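Local coordinates for beta-N-acetylglucosaminidase-like protein Glycoside hydrolase family 20 (Flavobacterium johnsoniae, PDB 6YHH), which probably removes terminal N-acetylhexosamine residues from chitin-derived oligosaccharides as a family 20 chitobiase of bacterial chitin metabolism, at residues Leu151-His156 with Gly187-Thr192; Glu301-Phe306 with Lys357-Gln362; Tyr310-Gly315 with Ile379-Arg384. All blocks are in the same frame, centred on the assembly; numbering follows the deposited sequence.

Overall arrangement
All three contacts belong to the family 20 catalytic domain, a TIM-type barrel, and interactions 1 and 3 tie loops and strands of one curled sheet together by buried polar side chains. Interaction 2 joins two helix ends beside that sheet; its last residue, Gln362, already belongs to strand 362-366, and Gln362 O is 2.9 Å from Phe311 N, probably a hydrogen bond. It also touches interaction 1, with Ile190 CG2 4.1 Å from Val302 CG2. Centres lie about 16 to 18 Å apart. The side chain of the predicted proton donor Glu317 lies about 12 Å from that of Ser154 and about 11 Å from that of His312; interaction 2 is remote from it.

Interaction 1 of 3, residues Leu151-His156 with Gly187-Thr192; sequences LDASRH and GWRIET
Arg189 reaches across to the loop that follows strand 146-152 and binds two successive carbonyls there, those of Ala153 and Ser154. From its CB, which points toward the loop, CG is placed anti to the residue's own carbonyl carbon (chi1 -56°), and the chain bends at chi2. CG passes 4.1 Å from Ala153 CB and also skirts the Ala153 carbonyl, as does CD. NE then donates to Ala153 O at 2.8 Å, nearly in the guanidinium plane, whereas NH2 reaches Ser154 O at 2.9 Å with the acceptor tilted 25° from that plane. Neither donor lies squarely in the plane of the carbonyl it meets. The remaining nitrogen, NH1, bonds to Leu206 O, and together these bonds fix the rotation of a buried cationic group. One guanidinium face has Gly187 CA over its centre; a CB at Gly187 would run into NH2, and at its backbone angles would also press on the carbonyl O of the preceding residue, so only glycine fits readily.

A return bond comes from Ser154. Its OG, anti to the Ser154 backbone N (chi1 175°), donates to Gly187 O at 2.8 Å, in the carbonyl plane and on a lone pair. Asp152 shapes the bend that Arg189 reads. Ser154 N meets Asp152 OD1 nearly along its C-O axis at 2.9 Å, whereas Arg155 N comes to OD1 from above the carboxylate plane. OD2 forms a salt bridge with Arg155 NH1, and Arg155 NH2 bonds to a Tris molecule, probably from crystallisation. Asp152 thus forms an Asx turn within a wider Asx motif, set where a strand of the TIM-type barrel passes into its loop and joined to the short strand 187-188, which folds back antiparallel on strand 177-184.

Interaction 2 of 3, residues Glu301-Phe306 with Lys357-Gln362; sequences EVCPLF and KKHGKQ
Cys303 meets His359 where helix 289-302 runs out into a short 3-10 segment. Its CB lies 3.7 Å from His359 CB, and SG comes 3.9 Å from His359 CD2, approaching the imidazole obliquely in a sulfur-aromatic contact. His359 keeps CG beside its backbone N (chi1 -61°), which turns the ring alongside the cysteine; its NE2 hydrogen-bonds to Asp300 OD1, one helical turn before Cys303, a bond likely to set the ring's rotation; the same OD1 forms a salt bridge with Lys358 NZ. The carbonyl of Cys303 accepts from Phe306 N and also from a water at 2.8 Å, which itself accepts from Lys361 NZ.

At Phe306 the ring leads away to strand 226-230 and helix 210-222, but the backbone O faces Lys361. NZ donates to Phe306 O at 2.9 Å, in the carbonyl plane, and also to Gly308 O, so the ammonium gathers two backbone carbonyls and a water. An alanine in place of Lys361 is likely to leave the carbonyls of Phe306 and Gly308 without their shared donor and the bridging water less firmly held. On the second segment, Gly360 has positive phi, with Gly360 N bonded to Lys357 O at 2.9 Å. It ends helix 341-358 in a Schellman motif, after which the chain enters strand 362-366: two helix ends of the barrel's outer layer, joined beside the starts of their following strands.

Interaction 3 of 3, residues Tyr310-Gly315 with Ile379-Arg384; sequences YFHIGG and IVHSWR
His312 and His381 share the polar link of this contact, a hydrogen bond of 3.0 Å between His312 NE2 and His381 ND1. It is close to straight at 164°, and either nitrogen could be the donor. Each partner lies at the other's ring edge, near its plane; the imidazoles are turned 59° to each other, so they meet rim to rim without stacking. His381 CG is anti to its backbone N (chi1 -160°), which swings the ring toward His312, and the chi2 turn presents ND1 to it. The other nitrogens are engaged too: His312 ND1 accepts from Gly314 N at 3.0 Å, virtually in the ring plane, and His381 NE2 bonds to Ser409 OG. Four ring nitrogens thus have partners in a buried setting.

Stacking comes from outside the pair, with His179 against His312 and Trp366 against His381. The apolar component lies at the start of both strands, where Ile379 CD1 touches Tyr310 CD1 at 3.5 Å and CE1 at 3.6 Å, the two side chains crossing at about a right angle.

Strands 310-312 and 379-382 flank strand 362-366, all three parallel, and the contact bridges over that middle strand in the buried interior of the TIM-type barrel.

Interaction 1 of 3, residues Leu151-His156 with Gly187-Thr192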
loop_
_atom_site.group_PDB
_atom_site.type_symbol
_atom_site.label_atom_id
_atom_site.label_comp_id
_atom_site.label_asym_id
_atom_site.label_seq_id
_atom_site.Cartn_x
_atom_site.Cartn_y
_atom_site.Cartn_z
ATOM N N LEU A 151 -15.504 7.019 6.958
ATOM C CA LEU A 151 -14.192 7.524 6.422
ATOM C C LEU A 151 -14.331 8.955 5.917
ATOM O O LEU A 151 -15.225 9.240 5.089
ATOM C CB LEU A 151 -13.709 6.650 5.278
ATOM C CG LEU A 151 -12.357 6.983 4.594
ATOM C CD1 LEU A 151 -11.668 5.700 4.046
ATOM C CD2 LEU A 151 -12.529 7.982 3.479
ATOM N N ASP A 152 -13.575 9.858 6.515
ATOM C CA ASP A 152 -13.510 11.309 6.092
ATOM C C ASP A 152 -12.556 11.419 4.938
ATOM O O ASP A 152 -11.315 11.252 5.085
ATOM C CB ASP A 152 -13.066 12.113 7.294
ATOM C CG ASP A 152 -12.822 13.567 7.042
ATOM O OD1 ASP A 152 -12.970 14.087 5.885
ATOM O OD2 ASP A 152 -12.406 14.230 8.034
ATOM N N ALA A 153 -13.109 11.616 3.737
ATOM C CA ALA A 153 -12.262 11.767 2.564
ATOM C C ALA A 153 -11.969 13.252 2.234
ATOM O O ALA A 153 -11.257 13.563 1.275
ATOM C CB ALA A 153 -12.930 11.098 1.370
ATOM N N SER A 154 -12.484 14.174 3.055
ATOM C CA SER A 154 -12.312 15.596 2.790
ATOM C C SER A 154 -11.005 16.175 3.429
ATOM O O SER A 154 -10.246 16.875 2.771
ATOM C CB SER A 154 -13.541 16.394 3.298
ATOM O OG SER A 154 -13.348 17.788 3.161
ATOM N N ARG A 155 -10.823 15.943 4.728
ATOM C CA ARG A 155 -9.711 16.585 5.407
ATOM C C ARG A 155 -8.367 16.130 4.778
ATOM O O ARG A 155 -7.582 16.924 4.322
ATOM C CB ARG A 155 -9.764 16.298 6.901
ATOM C CG ARG A 155 -10.742 17.202 7.664
ATOM C CD ARG A 155 -12.120 17.308 7.072
ATOM N NE ARG A 155 -13.003 18.169 7.900
ATOM C CZ ARG A 155 -13.571 17.793 9.029
ATOM N NH1 ARG A 155 -13.470 16.536 9.486
ATOM N NH2 ARG A 155 -14.176 18.671 9.786
ATOM N N HIS A 156 -8.148 14.842 4.727
ATOM C CA HIS A 156 -7.162 14.194 3.882
ATOM C C HIS A 156 -7.847 13.193 2.984
ATOM O O HIS A 156 -8.490 12.279 3.433
ATOM C CB HIS A 156 -6.070 13.413 4.643
ATOM C CG HIS A 156 -5.004 14.284 5.240
ATOM N ND1 HIS A 156 -5.167 14.922 6.448
ATOM C CD2 HIS A 156 -3.794 14.674 4.771
ATOM C CE1 HIS A 156 -4.081 15.631 6.720
ATOM N NE2 HIS A 156 -3.236 15.495 5.731
ATOM N N GLY A 187 -12.490 20.199 1.322
ATOM C CA GLY A 187 -12.562 19.665 -0.016
ATOM C C GLY A 187 -13.808 18.866 -0.297
ATOM O O GLY A 187 -14.364 18.273 0.577
ATOM N N TRP A 188 -14.223 18.945 -1.566
ATOM C CA TRP A 188 -15.314 18.209 -2.185
ATOM C C TRP A 188 -14.780 17.058 -3.011
ATOM O O TRP A 188 -13.890 17.290 -3.878
ATOM C CB TRP A 188 -16.088 19.178 -3.153
ATOM C CG TRP A 188 -17.128 18.520 -3.933
ATOM C CD1 TRP A 188 -16.943 17.800 -5.042
ATOM C CD2 TRP A 188 -18.545 18.483 -3.675
ATOM N NE1 TRP A 188 -18.112 17.274 -5.470
ATOM C CE2 TRP A 188 -19.115 17.684 -4.656
ATOM C CE3 TRP A 188 -19.363 19.028 -2.689
ATOM C CZ2 TRP A 188 -20.499 17.407 -4.686
ATOM C CZ3 TRP A 188 -20.696 18.785 -2.717
ATOM C CH2 TRP A 188 -21.253 17.953 -3.690
ATOM N N ARG A 189 -15.238 15.837 -2.751
ATOM C CA ARG A 189 -14.629 14.655 -3.318
ATOM C C ARG A 189 -15.421 13.809 -4.326
ATOM O O ARG A 189 -14.981 12.680 -4.614
ATOM C CB ARG A 189 -14.223 13.711 -2.187
ATOM C CG ARG A 189 -13.292 14.364 -1.159
ATOM C CD ARG A 189 -12.026 14.973 -1.783
ATOM N NE ARG A 189 -11.138 15.510 -0.755
ATOM C CZ ARG A 189 -10.284 16.517 -0.954
ATOM N NH1 ARG A 189 -10.196 17.123 -2.137
ATOM N NH2 ARG A 189 -9.532 16.950 0.002
ATOM N N ILE A 190 -16.520 14.328 -4.890
ATOM C CA ILE A 190 -17.381 13.581 -5.804
ATOM C C ILE A 190 -17.287 14.171 -7.216
ATOM O O ILE A 190 -17.635 15.361 -7.405
ATOM C CB ILE A 190 -18.849 13.626 -5.343
ATOM C CG1 ILE A 190 -18.981 13.102 -3.876
ATOM C CG2 ILE A 190 -19.668 12.735 -6.308
ATOM C CD1 ILE A 190 -20.267 13.523 -3.216
ATOM N N GLU A 191 -16.830 13.425 -8.198
ATOM C CA GLU A 191 -16.894 13.917 -9.504
ATOM C C GLU A 191 -18.350 14.263 -9.846
ATOM O O GLU A 191 -19.270 13.419 -9.812
ATOM C CB GLU A 191 -16.357 12.919 -10.525
ATOM C CG GLU A 191 -16.439 13.388 -11.995
ATOM C CD GLU A 191 -16.007 12.255 -12.915
ATOM O OE1 GLU A 191 -16.489 11.143 -12.854
ATOM O OE2 GLU A 191 -15.191 12.558 -13.750
ATOM N N THR A 192 -18.494 15.503 -10.290
ATOM C CA THR A 192 -19.799 16.010 -10.687
ATOM C C THR A 192 -19.623 16.654 -12.058
ATOM O O THR A 192 -19.071 17.724 -12.196
ATOM C CB THR A 192 -20.376 17.072 -9.656
ATOM O OG1 THR A 192 -19.365 18.028 -9.298
ATOM C CG2 THR A 192 -20.779 16.427 -8.384
#

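Interaction 2 of 3, residues Glu301-Phe306 with Lys357-Gln362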
loop_
_atom_site.group_PDB
_atom_site.type_symbol
_atom_site.label_atom_id
_atom_site.label_comp_id
_atom_site.label_asym_id
_atom_site.label_seq_id
_atom_site.Cartn_x
_atom_site.Cartn_y
_atom_site.Cartn_z
ATOM N N GLU A 301 -27.702 14.052 -9.657
ATOM C CA GLU A 301 -26.455 13.486 -10.196
ATOM C C GLU A 301 -25.793 12.425 -9.308
ATOM O O GLU A 301 -25.303 11.407 -9.812
ATOM C CB GLU A 301 -25.520 14.595 -10.515
ATOM C CG GLU A 301 -24.359 14.125 -11.344
ATOM C CD GLU A 301 -23.399 15.205 -11.769
ATOM O OE1 GLU A 301 -23.350 16.335 -11.249
ATOM O OE2 GLU A 301 -22.607 14.744 -12.642
ATOM N N VAL A 302 -25.845 12.651 -8.011
ATOM C CA VAL A 302 -25.127 11.844 -7.057
ATOM C C VAL A 302 -25.915 10.655 -6.495
ATOM O O VAL A 302 -25.388 9.552 -6.342
ATOM C CB VAL A 302 -24.637 12.715 -5.909
ATOM C CG1 VAL A 302 -23.927 11.823 -4.864
ATOM C CG2 VAL A 302 -23.619 13.744 -6.334
ATOM N N CYS A 303 -27.209 10.828 -6.242
ATOM C CA CYS A 303 -27.984 9.730 -5.642
ATOM C C CYS A 303 -27.966 8.443 -6.490
ATOM O O CYS A 303 -27.924 7.387 -5.940
ATOM C CB CYS A 303 -29.408 10.117 -5.322
ATOM S SG CYS A 303 -29.566 11.330 -4.020
ATOM N N PRO A 304 -27.983 8.543 -7.842
ATOM C CA PRO A 304 -27.919 7.355 -8.661
ATOM C C PRO A 304 -26.656 6.546 -8.539
ATOM O O PRO A 304 -26.644 5.357 -8.895
ATOM C CB PRO A 304 -28.085 7.898 -10.112
ATOM C CG PRO A 304 -28.947 9.061 -9.873
ATOM C CD PRO A 304 -28.290 9.720 -8.687
ATOM N N LEU A 305 -25.602 7.161 -8.006
ATOM C CA LEU A 305 -24.322 6.474 -7.813
ATOM C C LEU A 305 -24.360 5.523 -6.624
ATOM O O LEU A 305 -23.563 4.558 -6.579
ATOM C CB LEU A 305 -23.192 7.510 -7.654
ATOM C CG LEU A 305 -23.051 8.605 -8.698
ATOM C CD1 LEU A 305 -21.868 9.490 -8.335
ATOM C CD2 LEU A 305 -22.844 7.929 -10.043
ATOM N N PHE A 306 -25.239 5.791 -5.679
ATOM C CA PHE A 306 -25.290 5.074 -4.418
ATOM C C PHE A 306 -26.648 4.342 -4.288
ATOM O O PHE A 306 -27.653 4.951 -3.936
ATOM C CB PHE A 306 -25.110 6.073 -3.301
ATOM C CG PHE A 306 -23.740 6.670 -3.242
ATOM C CD1 PHE A 306 -22.677 5.895 -2.746
ATOM C CD2 PHE A 306 -23.491 7.939 -3.711
ATOM C CE1 PHE A 306 -21.406 6.470 -2.697
ATOM C CE2 PHE A 306 -22.229 8.470 -3.705
ATOM C CZ PHE A 306 -21.193 7.707 -3.197
ATOM N N LYS A 357 -36.261 11.619 -1.331
ATOM C CA LYS A 357 -37.277 10.567 -1.497
ATOM C C LYS A 357 -37.571 10.323 -2.992
ATOM O O LYS A 357 -37.923 9.212 -3.413
ATOM C CB LYS A 357 -38.538 10.974 -0.792
ATOM C CG LYS A 357 -39.549 9.809 -0.653
ATOM C CD LYS A 357 -40.646 10.044 0.318
ATOM C CE LYS A 357 -41.375 8.741 0.561
ATOM N NZ LYS A 357 -42.428 9.120 1.529
ATOM N N LYS A 358 -37.407 11.344 -3.805
ATOM C CA LYS A 358 -37.616 11.256 -5.242
ATOM C C LYS A 358 -36.623 10.217 -5.841
ATOM O O LYS A 358 -36.936 9.525 -6.819
ATOM C CB LYS A 358 -37.292 12.579 -5.875
ATOM C CG LYS A 358 -37.605 12.668 -7.346
ATOM C CD LYS A 358 -37.242 14.035 -7.913
ATOM C CE LYS A 358 -35.794 14.113 -8.273
ATOM N NZ LYS A 358 -35.381 15.390 -8.947
ATOM N N HIS A 359 -35.469 10.059 -5.186
ATOM C CA HIS A 359 -34.464 9.040 -5.598
ATOM C C HIS A 359 -34.574 7.724 -4.835
ATOM O O HIS A 359 -33.702 6.855 -5.005
ATOM C CB HIS A 359 -33.051 9.653 -5.484
ATOM C CG HIS A 359 -32.860 10.848 -6.377
ATOM N ND1 HIS A 359 -32.826 10.724 -7.740
ATOM C CD2 HIS A 359 -32.780 12.168 -6.120
ATOM C CE1 HIS A 359 -32.754 11.927 -8.288
ATOM N NE2 HIS A 359 -32.703 12.823 -7.331
ATOM N N GLY A 360 -35.567 7.636 -3.960
ATOM C CA GLY A 360 -35.816 6.484 -3.147
ATOM C C GLY A 360 -35.000 6.392 -1.881
ATOM O O GLY A 360 -34.762 5.306 -1.346
ATOM N N LYS A 361 -34.563 7.559 -1.408
ATOM C CA LYS A 361 -33.665 7.585 -0.223
ATOM C C LYS A 361 -34.288 8.183 0.977
ATOM O O LYS A 361 -35.077 9.155 0.914
ATOM C CB LYS A 361 -32.396 8.386 -0.536
ATOM C CG LYS A 361 -31.790 8.092 -1.889
ATOM C CD LYS A 361 -31.372 6.603 -1.989
ATOM C CE LYS A 361 -30.758 6.287 -3.328
ATOM N NZ LYS A 361 -30.566 4.822 -3.557
ATOM N N GLN A 362 -33.941 7.574 2.082
ATOM C CA GLN A 362 -34.258 8.082 3.385
ATOM C C GLN A 362 -33.147 8.985 3.903
ATOM O O GLN A 362 -31.992 8.789 3.564
ATOM C CB GLN A 362 -34.382 6.935 4.361
ATOM C CG GLN A 362 -35.627 6.076 4.125
ATOM C CD GLN A 362 -35.566 4.704 4.756
ATOM O OE1 GLN A 362 -35.616 4.527 5.990
ATOM N NE2 GLN A 362 -35.486 3.685 3.900
HETATM O O HOH W 1 -29.636 5.162 -6.356
#

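Interaction 3 of 3, residues Tyr310-Gly315 with Ile379-Arg384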
loop_
_atom_site.group_PDB
_atom_site.type_symbol
_atom_site.label_atom_id
_atom_site.label_comp_id
_atom_site.label_asym_id
_atom_site.label_seq_id
_atom_site.Cartn_x
_atom_site.Cartn_y
_atom_site.Cartn_z
ATOM N N TYR A 310 -30.103 4.951 2.131
ATOM C CA TYR A 310 -29.885 6.032 3.089
ATOM C C TYR A 310 -28.933 7.072 2.493
ATOM O O TYR A 310 -27.908 6.737 1.883
ATOM C CB TYR A 310 -29.297 5.502 4.409
ATOM C CG TYR A 310 -30.130 4.360 4.902
ATOM C CD1 TYR A 310 -31.281 4.628 5.551
ATOM C CD2 TYR A 310 -29.860 3.096 4.530
ATOM C CE1 TYR A 310 -32.126 3.591 5.938
ATOM C CE2 TYR A 310 -30.670 2.049 4.877
ATOM C CZ TYR A 310 -31.811 2.322 5.603
ATOM O OH TYR A 310 -32.680 1.275 5.957
ATOM N N PHE A 311 -29.269 8.327 2.700
ATOM C CA PHE A 311 -28.453 9.436 2.238
ATOM C C PHE A 311 -28.249 10.390 3.406
ATOM O O PHE A 311 -29.225 10.904 3.975
ATOM C CB PHE A 311 -29.019 10.175 0.985
ATOM C CG PHE A 311 -27.991 10.954 0.271
ATOM C CD1 PHE A 311 -27.461 12.130 0.809
ATOM C CD2 PHE A 311 -27.508 10.453 -0.928
ATOM C CE1 PHE A 311 -26.433 12.808 0.073
ATOM C CE2 PHE A 311 -26.474 11.099 -1.620
ATOM C CZ PHE A 311 -25.911 12.234 -1.090
ATOM N N HIS A 312 -26.990 10.618 3.777
ATOM C CA HIS A 312 -26.616 11.469 4.917
ATOM C C HIS A 312 -26.415 12.885 4.397
ATOM O O HIS A 312 -25.578 13.135 3.551
ATOM C CB HIS A 312 -25.384 10.844 5.593
ATOM C CG HIS A 312 -25.165 11.193 7.032
ATOM N ND1 HIS A 312 -25.089 12.487 7.536
ATOM C CD2 HIS A 312 -24.853 10.373 8.068
ATOM C CE1 HIS A 312 -24.779 12.426 8.817
ATOM N NE2 HIS A 312 -24.646 11.157 9.162
ATOM N N ILE A 313 -27.124 13.862 4.985
ATOM C CA ILE A 313 -27.007 15.262 4.632
ATOM C C ILE A 313 -26.238 16.035 5.663
ATOM O O ILE A 313 -26.176 17.237 5.704
ATOM C CB ILE A 313 -28.395 15.890 4.297
ATOM C CG1 ILE A 313 -29.416 15.707 5.435
ATOM C CG2 ILE A 313 -28.911 15.339 2.964
ATOM C CD1 ILE A 313 -29.093 16.270 6.743
ATOM N N GLY A 314 -25.587 15.310 6.586
ATOM C CA GLY A 314 -24.785 16.029 7.562
ATOM C C GLY A 314 -25.544 16.875 8.565
ATOM O O GLY A 314 -26.403 16.356 9.303
ATOM N N GLY A 315 -25.213 18.164 8.679
ATOM C CA GLY A 315 -25.936 19.081 9.526
ATOM C C GLY A 315 -25.265 19.423 10.843
ATOM O O GLY A 315 -25.901 20.023 11.683
ATOM N N ILE A 379 -33.212 9.464 10.023
ATOM C CA ILE A 379 -32.293 8.825 10.974
ATOM C C ILE A 379 -31.396 9.840 11.654
ATOM O O ILE A 379 -30.799 10.722 10.970
ATOM C CB ILE A 379 -31.477 7.781 10.253
ATOM C CG1 ILE A 379 -32.442 6.793 9.646
ATOM C CG2 ILE A 379 -30.539 7.079 11.209
ATOM C CD1 ILE A 379 -31.839 5.782 8.797
ATOM N N VAL A 380 -31.312 9.776 12.993
ATOM C CA VAL A 380 -30.590 10.762 13.786
ATOM C C VAL A 380 -29.229 10.150 14.122
ATOM O O VAL A 380 -29.193 9.038 14.663
ATOM C CB VAL A 380 -31.361 11.134 15.067
ATOM C CG1 VAL A 380 -30.528 12.006 16.047
ATOM C CG2 VAL A 380 -32.573 11.911 14.657
ATOM N N HIS A 381 -28.145 10.881 13.844
ATOM C CA HIS A 381 -26.813 10.386 14.100
ATOM C C HIS A 381 -26.282 11.083 15.356
ATOM O O HIS A 381 -25.914 12.249 15.336
ATOM C CB HIS A 381 -25.952 10.620 12.850
ATOM C CG HIS A 381 -24.737 9.771 12.795
ATOM N ND1 HIS A 381 -23.999 9.668 11.646
ATOM C CD2 HIS A 381 -24.116 8.994 13.732
ATOM C CE1 HIS A 381 -22.985 8.847 11.848
ATOM N NE2 HIS A 381 -23.003 8.441 13.110
ATOM N N SER A 382 -26.283 10.338 16.472
ATOM C CA SER A 382 -25.896 10.838 17.758
ATOM C C SER A 382 -24.377 10.846 17.924
ATOM O O SER A 382 -23.749 9.778 17.963
ATOM C CB SER A 382 -26.527 9.947 18.849
ATOM O OG SER A 382 -26.159 10.367 20.158
ATOM N N TRP A 383 -23.820 12.036 18.123
ATOM C CA TRP A 383 -22.372 12.241 18.175
ATOM C C TRP A 383 -21.829 13.105 19.301
ATOM O O TRP A 383 -20.603 12.941 19.672
ATOM C CB TRP A 383 -21.876 12.785 16.849
ATOM C CG TRP A 383 -22.123 14.244 16.634
ATOM C CD1 TRP A 383 -23.206 14.791 16.079
ATOM C CD2 TRP A 383 -21.201 15.330 16.871
ATOM N NE1 TRP A 383 -23.078 16.163 15.960
ATOM C CE2 TRP A 383 -21.846 16.529 16.432
ATOM C CE3 TRP A 383 -19.923 15.425 17.440
ATOM C CZ2 TRP A 383 -21.246 17.776 16.542
ATOM C CZ3 TRP A 383 -19.319 16.662 17.503
ATOM C CH2 TRP A 383 -20.003 17.830 17.108
ATOM N N ARG A 384 -22.678 13.922 19.920
ATOM C CA ARG A 384 -22.221 14.844 20.963
ATOM C C ARG A 384 -22.247 14.236 22.328
ATOM O O ARG A 384 -23.119 13.442 22.661
ATOM C CB ARG A 384 -23.023 16.133 20.852
ATOM C CG ARG A 384 -22.860 16.803 19.509
ATOM C CD ARG A 384 -23.765 17.975 19.343
ATOM N NE ARG A 384 -23.387 18.963 20.267
ATOM C CZ ARG A 384 -24.295 19.770 20.775
ATOM N NH1 ARG A 384 -25.591 19.599 20.428
ATOM N NH2 ARG A 384 -23.908 20.707 21.627
#